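Local coordinates for protein citryl-spermidine/3,4-dihydroxybenzoyl-citryl-spermidine:spermidine ligase (Bacillus anthracis, PDB 3TO3) that catalyses the ATP-dependent condensation of spermidine with citryl-spermidine intermediates in the biosynthesis of the siderophore petrobactin, at residues A44-I56 with T67-I81. Residues are numbered along the deposited sequence; the frame is centred on the assembly and turned at random.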
loop_
_atom_site.group_PDB
_atom_site.type_symbol
_atom_site.label_atom_id
_atom_site.label_comp_id
_atom_site.label_asym_id
_atom_site.label_seq_id
_atom_site.Cartn_x
_atom_site.Cartn_y
_atom_site.Cartn_z
ATOM N N ALA B 44 10.966 25.385 24.839
ATOM C CA ALA B 44 11.142 26.544 25.695
ATOM C C ALA B 44 10.136 27.595 25.247
ATOM O O ALA B 44 9.857 27.696 24.057
ATOM C CB ALA B 44 12.591 27.092 25.617
ATOM N N ARG B 45 9.581 28.347 26.201
ATOM C CA ARG B 45 8.612 29.400 25.908
ATOM C C ARG B 45 9.099 30.711 26.459
ATOM O O ARG B 45 9.222 30.862 27.678
ATOM C CB ARG B 45 7.225 29.103 26.504
ATOM C CG ARG B 45 6.507 27.941 25.855
ATOM C CD ARG B 45 5.078 27.689 26.388
ATOM N NE ARG B 45 4.704 26.312 26.074
ATOM C CZ ARG B 45 3.462 25.826 26.026
ATOM N NH1 ARG B 45 2.433 26.630 26.249
ATOM N NH2 ARG B 45 3.251 24.524 25.740
ATOM N N ILE B 46 9.371 31.667 25.572
ATOM C CA ILE B 46 9.726 33.018 26.003
ATOM C C ILE B 46 8.592 34.002 25.762
ATOM O O ILE B 46 8.186 34.217 24.624
ATOM C CB ILE B 46 10.914 33.535 25.255
ATOM C CG1 ILE B 46 12.001 32.460 25.206
ATOM C CG2 ILE B 46 11.365 34.834 25.908
ATOM C CD1 ILE B 46 13.361 33.032 24.945
ATOM N N GLU B 47 8.078 34.603 26.825
ATOM C CA GLU B 47 6.870 35.405 26.685
ATOM C C GLU B 47 7.147 36.881 26.420
ATOM O O GLU B 47 7.869 37.532 27.164
ATOM C CB GLU B 47 5.930 35.212 27.885
ATOM C CG GLU B 47 6.495 35.671 29.242
ATOM C CD GLU B 47 5.574 35.339 30.425
ATOM O OE1 GLU B 47 4.869 36.255 30.911
ATOM O OE2 GLU B 47 5.561 34.166 30.868
ATOM N N LYS B 48 6.612 37.359 25.299
ATOM C CA LYS B 48 6.442 38.778 24.995
ATOM C C LYS B 48 5.146 39.212 25.669
ATOM O O LYS B 48 4.605 38.490 26.500
ATOM C CB LYS B 48 6.338 38.996 23.484
ATOM C CG LYS B 48 7.474 38.371 22.659
ATOM C CD LYS B 48 7.204 38.495 21.151
ATOM C CE LYS B 48 7.132 39.961 20.683
ATOM N NZ LYS B 48 8.448 40.562 20.267
ATOM N N GLU B 49 4.646 40.394 25.343
ATOM C CA GLU B 49 3.411 40.843 25.969
ATOM C C GLU B 49 2.303 39.812 25.726
ATOM O O GLU B 49 1.748 39.231 26.661
ATOM C CB GLU B 49 3.035 42.241 25.452
ATOM C CG GLU B 49 1.735 42.340 24.658
ATOM C CD GLU B 49 0.561 42.821 25.504
ATOM O OE1 GLU B 49 -0.503 43.142 24.921
ATOM O OE2 GLU B 49 0.704 42.880 26.748
ATOM N N GLU B 50 2.043 39.557 24.452
ATOM C CA GLU B 50 1.004 38.633 23.987
ATOM C C GLU B 50 1.632 37.351 23.443
ATOM O O GLU B 50 1.255 36.239 23.821
ATOM C CB GLU B 50 0.038 39.284 22.987
ATOM C CG GLU B 50 -1.125 40.055 23.646
ATOM C CD GLU B 50 -2.061 39.172 24.495
ATOM O OE1 GLU B 50 -3.255 39.535 24.628
ATOM O OE2 GLU B 50 -1.612 38.133 25.034
ATOM N N GLN B 51 2.511 37.544 22.466
ATOM C CA GLN B 51 3.204 36.478 21.772
ATOM C C GLN B 51 4.092 35.602 22.669
ATOM O O GLN B 51 4.505 35.973 23.752
ATOM C CB GLN B 51 4.080 37.101 20.678
ATOM C CG GLN B 51 3.320 37.924 19.650
ATOM C CD GLN B 51 3.069 37.163 18.352
ATOM O OE1 GLN B 51 3.731 37.412 17.344
ATOM N NE2 GLN B 51 2.116 36.241 18.369
ATOM N N ILE B 52 4.343 34.401 22.191
ATOM C CA ILE B 52 5.295 33.496 22.778
ATOM C C ILE B 52 6.274 33.133 21.666
ATOM O O ILE B 52 5.852 32.819 20.554
ATOM C CB ILE B 52 4.582 32.217 23.269
ATOM C CG1 ILE B 52 3.740 32.528 24.503
ATOM C CG2 ILE B 52 5.586 31.103 23.563
ATOM C CD1 ILE B 52 2.578 31.559 24.720
ATOM N N LEU B 53 7.572 33.211 21.947
ATOM C CA LEU B 53 8.573 32.593 21.077
ATOM C C LEU B 53 8.768 31.139 21.504
ATOM O O LEU B 53 9.094 30.871 22.659
ATOM C CB LEU B 53 9.908 33.335 21.169
ATOM C CG LEU B 53 11.043 32.723 20.347
ATOM C CD1 LEU B 53 10.601 32.531 18.892
ATOM C CD2 LEU B 53 12.249 33.647 20.428
ATOM N N PHE B 54 8.556 30.199 20.593
ATOM C CA PHE B 54 8.731 28.795 20.930
ATOM C C PHE B 54 10.066 28.340 20.350
ATOM O O PHE B 54 10.337 28.570 19.175
ATOM C CB PHE B 54 7.613 27.926 20.336
ATOM C CG PHE B 54 6.243 28.205 20.882
ATOM C CD1 PHE B 54 5.743 27.470 21.964
ATOM C CD2 PHE B 54 5.423 29.156 20.290
ATOM C CE1 PHE B 54 4.451 27.702 22.485
ATOM C CE2 PHE B 54 4.123 29.383 20.795
ATOM C CZ PHE B 54 3.645 28.658 21.904
ATOM N N LEU B 55 10.892 27.702 21.178
ATOM C CA LEU B 55 12.163 27.143 20.734
ATOM C C LEU B 55 12.120 25.643 20.889
ATOM O O LEU B 55 12.152 25.144 22.001
ATOM C CB LEU B 55 13.316 27.715 21.561
ATOM C CG LEU B 55 13.346 29.254 21.607
ATOM C CD1 LEU B 55 14.308 29.863 22.654
ATOM C CD2 LEU B 55 13.682 29.810 20.237
ATOM N N ILE B 56 12.064 24.920 19.770
ATOM C CA ILE B 56 11.967 23.467 19.788
ATOM C C ILE B 56 13.310 22.821 19.505
ATOM O O ILE B 56 13.954 23.117 18.497
ATOM C CB ILE B 56 10.936 22.953 18.749
ATOM C CG1 ILE B 56 9.571 23.571 18.968
ATOM C CG2 ILE B 56 10.818 21.431 18.772
ATOM C CD1 ILE B 56 8.703 23.536 17.698
ATOM N N THR B 67 17.759 23.860 16.389
ATOM C CA THR B 67 16.605 24.469 17.043
ATOM C C THR B 67 15.604 24.948 15.996
ATOM O O THR B 67 15.993 25.557 15.001
ATOM C CB THR B 67 17.037 25.637 17.967
ATOM O OG1 THR B 67 17.456 25.105 19.224
ATOM C CG2 THR B 67 15.894 26.587 18.235
ATOM N N TYR B 68 14.318 24.668 16.223
ATOM C CA TYR B 68 13.239 25.252 15.424
ATOM C C TYR B 68 12.529 26.364 16.179
ATOM O O TYR B 68 12.172 26.192 17.337
ATOM C CB TYR B 68 12.246 24.185 14.998
ATOM C CG TYR B 68 12.849 23.184 14.057
ATOM C CD1 TYR B 68 12.829 23.407 12.700
ATOM C CD2 TYR B 68 13.476 22.032 14.528
ATOM C CE1 TYR B 68 13.381 22.524 11.833
ATOM C CE2 TYR B 68 14.047 21.122 13.650
ATOM C CZ TYR B 68 13.972 21.381 12.294
ATOM O OH TYR B 68 14.498 20.537 11.358
ATOM N N GLU B 69 12.324 27.500 15.516
ATOM C CA GLU B 69 11.798 28.694 16.169
ATOM C C GLU B 69 10.536 29.165 15.500
ATOM O O GLU B 69 10.445 29.171 14.281
ATOM C CB GLU B 69 12.788 29.852 16.079
ATOM C CG GLU B 69 13.951 29.779 17.032
ATOM C CD GLU B 69 14.853 31.018 16.967
ATOM O OE1 GLU B 69 14.524 31.988 16.230
ATOM O OE2 GLU B 69 15.897 31.013 17.659
ATOM N N CYS B 70 9.574 29.583 16.301
ATOM C CA CYS B 70 8.413 30.262 15.768
ATOM C C CYS B 70 7.699 31.055 16.842
ATOM O O CYS B 70 7.864 30.780 18.026
ATOM C CB CYS B 70 7.459 29.263 15.120
ATOM S SG CYS B 70 6.950 27.958 16.179
ATOM N N TYR B 71 6.909 32.037 16.409
ATOM C CA TYR B 71 6.099 32.847 17.291
ATOM C C TYR B 71 4.641 32.357 17.266
ATOM O O TYR B 71 4.123 31.964 16.224
ATOM C CB TYR B 71 6.164 34.317 16.868
ATOM C CG TYR B 71 7.429 35.046 17.309
ATOM C CD1 TYR B 71 8.507 35.220 16.439
ATOM C CD2 TYR B 71 7.542 35.567 18.590
ATOM C CE1 TYR B 71 9.669 35.895 16.842
ATOM C CE2 TYR B 71 8.693 36.248 19.005
ATOM C CZ TYR B 71 9.757 36.400 18.127
ATOM O OH TYR B 71 10.899 37.096 18.530
ATOM N N GLY B 72 3.982 32.382 18.414
ATOM C CA GLY B 72 2.571 32.070 18.457
ATOM C C GLY B 72 1.941 32.472 19.764
ATOM O O GLY B 72 2.525 33.208 20.537
ATOM N N ARG B 73 0.740 31.968 20.012
ATOM C CA ARG B 73 -0.042 32.362 21.159
ATOM C C ARG B 73 -0.665 31.129 21.802
ATOM O O ARG B 73 -0.925 30.127 21.125
ATOM C CB ARG B 73 -1.187 33.269 20.700
ATOM C CG ARG B 73 -0.792 34.611 20.106
ATOM C CD ARG B 73 -1.998 35.300 19.417
ATOM N NE ARG B 73 -2.259 34.678 18.111
ATOM C CZ ARG B 73 -3.400 34.767 17.431
ATOM N NH1 ARG B 73 -4.459 35.432 17.918
ATOM N NH2 ARG B 73 -3.484 34.175 16.256
ATOM N N GLU B 74 -0.947 31.235 23.098
ATOM C CA GLU B 74 -1.805 30.292 23.789
ATOM C C GLU B 74 -3.161 30.965 24.039
ATOM O O GLU B 74 -3.236 31.995 24.713
ATOM C CB GLU B 74 -1.167 29.883 25.100
ATOM C CG GLU B 74 -1.853 28.739 25.800
ATOM C CD GLU B 74 -1.021 28.183 26.962
ATOM O OE1 GLU B 74 -0.652 26.976 26.941
ATOM O OE2 GLU B 74 -0.730 28.963 27.894
ATOM N N ARG B 75 -4.235 30.377 23.514
ATOM C CA ARG B 75 -5.521 31.090 23.422
ATOM C C ARG B 75 -6.474 30.712 24.522
ATOM O O ARG B 75 -6.479 29.560 24.959
ATOM C CB ARG B 75 -6.195 30.703 22.138
ATOM C CG ARG B 75 -5.313 30.837 20.984
ATOM C CD ARG B 75 -5.621 32.174 20.418
ATOM N NE ARG B 75 -5.716 31.988 18.997
ATOM C CZ ARG B 75 -6.533 32.643 18.201
ATOM N NH1 ARG B 75 -7.376 33.559 18.682
ATOM N NH2 ARG B 75 -6.493 32.345 16.910
ATOM N N ILE B 76 -7.308 31.657 24.958
ATOM C CA ILE B 76 -8.254 31.347 26.017
ATOM C C ILE B 76 -9.241 30.270 25.569
ATOM O O ILE B 76 -9.879 29.630 26.421
ATOM C CB ILE B 76 -9.021 32.580 26.558
ATOM C CG1 ILE B 76 -10.189 32.909 25.650
ATOM C CG2 ILE B 76 -8.120 33.781 26.715
ATOM C CD1 ILE B 76 -11.265 33.609 26.362
ATOM N N THR B 77 -9.306 29.973 24.265
ATOM C CA THR B 77 -10.277 28.977 23.854
ATOM C C THR B 77 -9.540 27.621 23.963
ATOM O O THR B 77 -8.927 27.134 23.031
ATOM C CB THR B 77 -10.668 29.269 22.355
ATOM O OG1 THR B 77 -11.487 30.444 22.290
ATOM C CG2 THR B 77 -11.409 28.090 21.652
ATOM N N PHE B 78 -9.802 26.946 25.079
ATOM C CA PHE B 78 -9.242 25.630 25.423
ATOM C C PHE B 78 -7.746 25.537 25.459
ATOM O O PHE B 78 -7.207 24.439 25.418
ATOM C CB PHE B 78 -9.816 24.538 24.513
ATOM C CG PHE B 78 -11.298 24.453 24.596
ATOM C CD1 PHE B 78 -11.890 23.826 25.666
ATOM C CD2 PHE B 78 -12.101 25.085 23.664
ATOM C CE1 PHE B 78 -13.253 23.774 25.791
ATOM C CE2 PHE B 78 -13.479 25.027 23.794
ATOM C CZ PHE B 78 -14.044 24.382 24.858
ATOM N N GLY B 79 -7.083 26.677 25.612
ATOM C CA GLY B 79 -5.633 26.724 25.559
ATOM C C GLY B 79 -5.037 26.329 24.222
ATOM O O GLY B 79 -3.868 25.983 24.160
ATOM N N ARG B 80 -5.810 26.379 23.141
ATOM C CA ARG B 80 -5.251 25.999 21.843
ATOM C C ARG B 80 -4.043 26.898 21.494
ATOM O O ARG B 80 -3.970 28.073 21.882
ATOM C CB ARG B 80 -6.288 26.123 20.753
ATOM C CG ARG B 80 -7.491 25.232 20.874
ATOM C CD ARG B 80 -7.224 23.920 20.266
ATOM N NE ARG B 80 -6.833 24.003 18.863
ATOM C CZ ARG B 80 -7.682 23.980 17.834
ATOM N NH1 ARG B 80 -9.004 23.913 18.033
ATOM N NH2 ARG B 80 -7.202 24.044 16.593
ATOM N N ILE B 81 -3.104 26.318 20.767
ATOM C CA ILE B 81 -1.914 27.000 20.329
ATOM C C ILE B 81 -2.144 27.494 18.916
ATOM O O ILE B 81 -2.551 26.732 18.038
ATOM C CB ILE B 81 -0.715 26.025 20.324
ATOM C CG1 ILE B 81 -0.514 25.414 21.707
ATOM C CG2 ILE B 81 0.580 26.707 19.843
ATOM C CD1 ILE B 81 -0.208 26.419 22.772
HETATM O O HOH W 1 -0.208 33.790 24.313
#
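I52, F54 and I56 pair with G72, C70 and Y68 through six backbone hydrogen bonds, two per pair, which fixes the antiparallel register of a β-hairpin. The bond from I56 N to Y68 O is almost linear, with an N-H...O angle of 178°. Between these pairs, L53–Y71 and L55–E69 are non-hydrogen-bonded.

Apolar packing differs on the two faces. On the face of L53 and Y71, L53 CG is swung away from its own N, which lets methyl CD1 reach over the centre of the Y71 ring. This is a CH-pi contact, 4.0 Å from CD1 to the ring centroid and 7° off the normal. The poorly ordered K48 chain passes that ring at about a right angle, its CD obliquely near Y71 CE2. On the other face, the F54 ring turns its edge to the opposing backbone, CE2 lying 3.8 Å from G72 N, while I52 CG2 rests over the ring centre. I36 of helix 18-37 and I83 also touch F54.

The salt bridge and the bridging water lie toward the end at E74. An extended R45 chain brings NH1 within 3.2 Å of E74 OE1. NH1 meets this oxygen from above the carboxylate plane, with an N-H...O angle of 136°; the oxygen itself lies near the guanidinium plane. A water links E50 O to E74 N. R73 instead pairs with D84 and D526.

Backbone bonding therefore defines the register of this peripheral hairpin, far from the ATP site, while the charged pair bridges strand 44-47 to the end of strand 67-74, with F54 against one guanidinium face.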